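Local coordinates for aspartate--tRNA(Asp/Asn) ligase (Sulfolobus tokodaii, PDB 1WYD), which catalyses the ATP-dependent attachment of L-aspartate to tRNA(Asp) and also to tRNA(Asn), acting as a non-discriminating class II aminoacyl-tRNA synthetase, at the interface of chains A and B. Sequence-based numbering; all coordinates share one arbitrary frame. Chains: chain A/B, hypothetical aspartyl-tRNA synthetase.

The interface of chains A and B. Residues chain A 159, 161-163, 191; chain B 420, 422, 427-429.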
loop_
_atom_site.group_PDB
_atom_site.type_symbol
_atom_site.label_atom_id
_atom_site.label_comp_id
_atom_site.label_asym_id
_atom_site.label_seq_id
_atom_site.Cartn_x
_atom_site.Cartn_y
_atom_site.Cartn_z
ATOM N N PRO A 159 -9.695 7.812 1.580
ATOM C CA PRO A 159 -10.038 7.872 3.007
ATOM C C PRO A 159 -10.593 6.564 3.463
ATOM O O PRO A 159 -11.328 5.921 2.703
ATOM C CB PRO A 159 -11.157 8.930 3.077
ATOM C CG PRO A 159 -11.043 9.714 1.849
ATOM C CD PRO A 159 -10.506 8.767 0.793
ATOM N N ILE A 161 -11.879 6.372 6.940
ATOM C CA ILE A 161 -13.009 6.795 7.772
ATOM C C ILE A 161 -13.931 7.655 6.916
ATOM O O ILE A 161 -13.473 8.632 6.307
ATOM C CB ILE A 161 -12.541 7.634 9.047
ATOM C CG1 ILE A 161 -11.615 6.834 9.979
ATOM C CG2 ILE A 161 -13.781 8.208 9.810
ATOM C CD1 ILE A 161 -10.746 7.751 10.975
ATOM N N ILE A 162 -15.217 7.295 6.900
ATOM C CA ILE A 162 -16.240 7.912 6.076
ATOM C C ILE A 162 -17.504 8.206 6.882
ATOM O O ILE A 162 -17.767 7.555 7.909
ATOM C CB ILE A 162 -16.574 7.005 4.846
ATOM C CG1 ILE A 162 -16.906 5.580 5.275
ATOM C CG2 ILE A 162 -15.356 6.979 3.855
ATOM C CD1 ILE A 162 -17.872 4.855 4.351
ATOM N N ALA A 163 -18.248 9.210 6.425
ATOM C CA ALA A 163 -19.457 9.671 7.088
ATOM C C ALA A 163 -20.579 8.685 6.966
ATOM O O ALA A 163 -21.324 8.484 7.924
ATOM C CB ALA A 163 -19.923 11.031 6.513
ATOM N N TYR A 191 -14.438 6.872 -4.169
ATOM C CA TYR A 191 -13.223 7.684 -4.197
ATOM C C TYR A 191 -12.318 7.379 -5.365
ATOM O O TYR A 191 -11.749 8.311 -5.915
ATOM C CB TYR A 191 -12.456 7.616 -2.854
ATOM C CG TYR A 191 -13.199 8.372 -1.782
ATOM C CD1 TYR A 191 -14.065 7.693 -0.919
ATOM C CD2 TYR A 191 -13.125 9.773 -1.704
ATOM C CE1 TYR A 191 -14.785 8.358 0.013
ATOM C CE2 TYR A 191 -13.843 10.456 -0.768
ATOM C CZ TYR A 191 -14.684 9.733 0.090
ATOM O OH TYR A 191 -15.417 10.361 1.047
ATOM N N PHE B 420 -8.054 13.813 0.053
ATOM C CA PHE B 420 -9.259 13.816 0.917
ATOM C C PHE B 420 -8.929 13.820 2.381
ATOM O O PHE B 420 -8.956 12.781 3.015
ATOM C CB PHE B 420 -10.163 12.640 0.586
ATOM C CG PHE B 420 -10.682 12.694 -0.813
ATOM C CD1 PHE B 420 -10.220 11.816 -1.768
ATOM C CD2 PHE B 420 -11.607 13.661 -1.181
ATOM C CE1 PHE B 420 -10.666 11.893 -3.075
ATOM C CE2 PHE B 420 -12.063 13.740 -2.493
ATOM C CZ PHE B 420 -11.583 12.867 -3.438
ATOM N N ARG B 422 -8.581 14.194 6.457
ATOM C CA ARG B 422 -9.363 13.934 7.634
ATOM C C ARG B 422 -8.720 14.665 8.789
ATOM O O ARG B 422 -7.487 14.565 8.975
ATOM C CB ARG B 422 -9.388 12.436 7.935
ATOM C CG ARG B 422 -10.255 11.579 6.990
ATOM C CD ARG B 422 -11.752 11.753 7.183
ATOM N NE ARG B 422 -12.516 11.066 6.129
ATOM C CZ ARG B 422 -12.884 11.628 4.986
ATOM N NH1 ARG B 422 -12.522 12.874 4.716
ATOM N NH2 ARG B 422 -13.605 10.961 4.095
ATOM N N LEU B 427 -14.384 15.610 7.605
ATOM C CA LEU B 427 -14.772 14.236 7.520
ATOM C C LEU B 427 -15.349 14.035 6.149
ATOM O O LEU B 427 -15.414 12.920 5.683
ATOM C CB LEU B 427 -15.828 13.907 8.582
ATOM C CG LEU B 427 -16.579 12.574 8.462
ATOM C CD1 LEU B 427 -15.555 11.415 8.516
ATOM C CD2 LEU B 427 -17.691 12.429 9.541
ATOM N N THR B 428 -15.821 15.093 5.504
ATOM C CA THR B 428 -16.346 14.929 4.142
ATOM C C THR B 428 -15.962 16.102 3.223
ATOM O O THR B 428 -15.983 17.236 3.672
ATOM C CB THR B 428 -17.883 14.672 4.124
ATOM O OG1 THR B 428 -18.569 15.909 4.232
ATOM C CG2 THR B 428 -18.323 13.965 5.358
ATOM N N PRO B 429 -15.601 15.836 1.959
ATOM C CA PRO B 429 -15.695 14.507 1.360
ATOM C C PRO B 429 -14.606 13.631 1.958
ATOM O O PRO B 429 -13.647 14.117 2.556
ATOM C CB PRO B 429 -15.421 14.787 -0.123
ATOM C CG PRO B 429 -14.504 15.999 -0.113
ATOM C CD PRO B 429 -15.008 16.813 1.017
ATOM O OXT PRO B 429 -14.628 12.405 1.920
HETATM O O HOH W 1 -16.654 10.918 4.231
#
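B:Arg422 reaches the backbone of A:Ile161 through a bent chain: CG lies beside the backbone N and the next torsion turns sharply (chi2 -72°), which brings the guanidinium edge-on to the carbonyl. NE donates to A:Ile161 O at 2.6 Å, nearly straight at the hydrogen and within the guanidinium plane, though tilted from the plane of the carbonyl; NH2 adds a weak second bond to the same oxygen. The far end of the group holds the C-terminal carboxylate of its own chain end-on, NH1 to B:Pro429 O at 2.7 Å and NH2 to B:Pro429 OXT at 2.8 Å. Here is a worked case of one planar group serving two masters: it ties down a chain terminus and, through NE, binds the neighbouring subunit. An alanine in place of B:Arg422 would probably leave the terminal carboxylate without the donors to its two oxygens and the carbonyl of A:Ile161 without its donor, setting the tail free to move. A:Pro159 CB lies against the guanidinium, while its CG packs on B:Phe420 CB. Beside them the A:Tyr191 ring presents CD2 over one face of B:Phe420, offset toward the rim, in an edge-to-face pair with planes at 69°. The phenol OH points at the carboxylate, but the modelled separation is too short to be trusted. On the other flank B:Leu427, its CG anti to the backbone N (chi1 167°), splits its methyls: CD1 faces A:Ile161 CG2 at 3.9 Å and CD2 faces the methyl of A:Ala163. A:Ala163 CB also meets B:Thr428 CG2 at 3.5 Å. Water 1 links A:Ala163 N with B:Leu427 O. Within the homodimer, the C-terminal tail of one subunit thus docks against strand 161-162 and helix 189-199 of the other; the first turn of that helix, which carries A:Tyr191, is predicted to belong to the aspartate-binding region, and the two-fold axis repeats the arrangement.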